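Local coordinates for protein dITP/XTP pyrophosphatase (Mycobacteroides abscessus, PDB 6WWD) that probably hydrolyses non-canonical purine nucleoside triphosphates such as XTP, dITP and ITP to monophosphates and diphosphate, with magnesium as cofactor, cleansing the nucleotide pool, at residues 119-124 with 159-164. Numbering follows the deposited sequence.
Sequences AAFVSA and PIFVPR
In the central mixed sheet of this HAM1-family fold, the long strand 118-128 and the short strand 161-163 both pair antiparallel with strand 134-145, yet no hydrogen bond joins 119-124 to 159-164. The two strand segments run almost at right angles (92°), 8.0 Å apart at closest approach, and F161 bridges the gap. Its CB points at 119-124 and starts the contact, lying 3.6 Å from F121 CE2. F161 CG, anti to the backbone N (chi1 -179°), sits 3.5 Å from F121 CE2. F161 CD2 meets the CD2-CE2 side of the F121 ring, while F161 CE2 stays nearest to F121 CD2. Farther out the F161 ring reaches backbone: its CZ comes within 3.8 Å of F121 N, and its CE1 packs on A120 CA at 3.9 Å. A119 O lies at the ring edge, close to its plane, and A119 CB adds a looser apolar touch to F161 CE1.

F121, its CG anti to its own carbonyl carbon, comes from the opposite direction, and the two side chains slide past each other. The ring planes make 43° with centroids 4.4 Å apart, an oblique pairing in which F121 CD2 stands over one face of F161, displaced toward the rim. W141 also meets the F161 ring, whereas F121 touches Y157 and D158, both predicted to bind substrate, so the F121 side of the pair borders the probable nucleotide site.

R164 bends at chi3 and donates an N-H of NH2 to G143 O, while NH1 forms a salt bridge with E134 of the second subunit. One water weakly links R164 NH2 to A119 O, lying 3.3 Å from NH2.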
loop_
_atom_site.group_PDB
_atom_site.type_symbol
_atom_site.label_atom_id
_atom_site.label_comp_id
_atom_site.label_asym_id
_atom_site.label_seq_id
_atom_site.Cartn_x
_atom_site.Cartn_y
_atom_site.Cartn_z
ATOM N N ALA D 119 12.401 -5.990 7.841
ATOM C CA ALA D 119 11.844 -7.082 7.052
ATOM C C ALA D 119 11.033 -8.001 7.961
ATOM O O ALA D 119 11.106 -7.910 9.183
ATOM C CB ALA D 119 12.951 -7.878 6.346
ATOM N N ALA D 120 10.321 -8.947 7.345
ATOM C CA ALA D 120 9.571 -9.967 8.072
ATOM C C ALA D 120 9.490 -11.250 7.250
ATOM O O ALA D 120 9.324 -11.202 6.028
ATOM C CB ALA D 120 8.153 -9.488 8.404
ATOM N N PHE D 121 9.599 -12.396 7.923
ATOM C CA PHE D 121 9.133 -13.643 7.336
ATOM C C PHE D 121 7.618 -13.700 7.505
ATOM O O PHE D 121 7.097 -13.436 8.591
ATOM C CB PHE D 121 9.791 -14.847 8.001
ATOM C CG PHE D 121 11.129 -15.238 7.411
ATOM C CD1 PHE D 121 11.310 -15.345 6.042
ATOM C CD2 PHE D 121 12.198 -15.552 8.249
ATOM C CE1 PHE D 121 12.554 -15.736 5.521
ATOM C CE2 PHE D 121 13.446 -15.932 7.740
ATOM C CZ PHE D 121 13.623 -16.028 6.381
ATOM N N VAL D 122 6.909 -14.005 6.427
ATOM C CA VAL D 122 5.450 -13.991 6.409
ATOM C C VAL D 122 4.967 -15.354 5.962
ATOM O O VAL D 122 5.513 -15.941 5.023
ATOM C CB VAL D 122 4.879 -12.913 5.466
ATOM C CG1 VAL D 122 3.359 -12.908 5.536
ATOM C CG2 VAL D 122 5.432 -11.551 5.798
ATOM N N SER D 123 3.912 -15.837 6.600
ATOM C CA SER D 123 3.302 -17.097 6.219
ATOM C C SER D 123 1.790 -16.903 6.242
ATOM O O SER D 123 1.236 -16.470 7.259
ATOM C CB SER D 123 3.752 -18.205 7.161
ATOM O OG SER D 123 3.169 -19.423 6.817
ATOM N N ALA D 124 1.142 -17.125 5.101
ATOM C CA ALA D 124 -0.301 -16.968 4.975
ATOM C C ALA D 124 -0.965 -18.296 4.636
ATOM O O ALA D 124 -0.408 -19.115 3.896
ATOM C CB ALA D 124 -0.660 -15.922 3.913
ATOM N N PRO D 159 20.095 -17.250 6.671
ATOM C CA PRO D 159 21.412 -16.676 7.007
ATOM C C PRO D 159 21.465 -15.152 6.960
ATOM O O PRO D 159 22.419 -14.589 7.489
ATOM C CB PRO D 159 22.348 -17.291 5.948
ATOM C CG PRO D 159 21.661 -18.511 5.509
ATOM C CD PRO D 159 20.207 -18.212 5.560
ATOM N N ILE D 160 20.484 -14.458 6.371
ATOM C CA ILE D 160 20.526 -12.999 6.322
ATOM C C ILE D 160 19.320 -12.363 6.995
ATOM O O ILE D 160 19.134 -11.154 6.892
ATOM C CB ILE D 160 20.653 -12.468 4.880
ATOM C CG1 ILE D 160 19.451 -12.939 4.036
ATOM C CG2 ILE D 160 22.013 -12.803 4.268
ATOM C CD1 ILE D 160 19.383 -12.245 2.701
ATOM N N PHE D 161 18.485 -13.149 7.670
ATOM C CA PHE D 161 17.332 -12.603 8.376
ATOM C C PHE D 161 17.668 -12.491 9.854
ATOM O O PHE D 161 17.929 -13.504 10.507
ATOM C CB PHE D 161 16.089 -13.468 8.175
ATOM C CG PHE D 161 14.866 -12.934 8.874
ATOM C CD1 PHE D 161 14.205 -11.823 8.381
ATOM C CD2 PHE D 161 14.400 -13.523 10.051
ATOM C CE1 PHE D 161 13.071 -11.314 9.033
ATOM C CE2 PHE D 161 13.263 -13.022 10.707
ATOM C CZ PHE D 161 12.601 -11.914 10.194
ATOM N N VAL D 162 17.653 -11.267 10.380
ATOM C CA VAL D 162 17.929 -11.013 11.792
ATOM C C VAL D 162 16.595 -10.797 12.496
ATOM O O VAL D 162 15.957 -9.749 12.286
ATOM C CB VAL D 162 18.855 -9.800 11.990
ATOM C CG1 VAL D 162 19.101 -9.573 13.476
ATOM C CG2 VAL D 162 20.186 -9.983 11.244
ATOM N N PRO D 163 16.115 -11.745 13.293
ATOM C CA PRO D 163 14.888 -11.526 14.070
ATOM C C PRO D 163 15.021 -10.358 15.040
ATOM O O PRO D 163 16.026 -10.216 15.737
ATOM C CB PRO D 163 14.724 -12.846 14.838
ATOM C CG PRO D 163 15.466 -13.826 14.044
ATOM C CD PRO D 163 16.663 -13.088 13.515
ATOM N N ARG D 164 13.975 -9.547 15.114
ATOM C CA ARG D 164 13.958 -8.478 16.099
ATOM C C ARG D 164 14.117 -9.068 17.498
ATOM O O ARG D 164 13.620 -10.157 17.790
ATOM C CB ARG D 164 12.663 -7.671 15.975
ATOM C CG ARG D 164 12.880 -6.171 16.078
ATOM C CD ARG D 164 11.749 -5.380 15.464
ATOM N NE ARG D 164 11.862 -5.301 14.009
ATOM C CZ ARG D 164 10.900 -4.824 13.216
ATOM N NH1 ARG D 164 9.760 -4.395 13.761
ATOM N NH2 ARG D 164 11.058 -4.808 11.884
HETATM O O HOH W 1 9.199 -5.284 9.238
#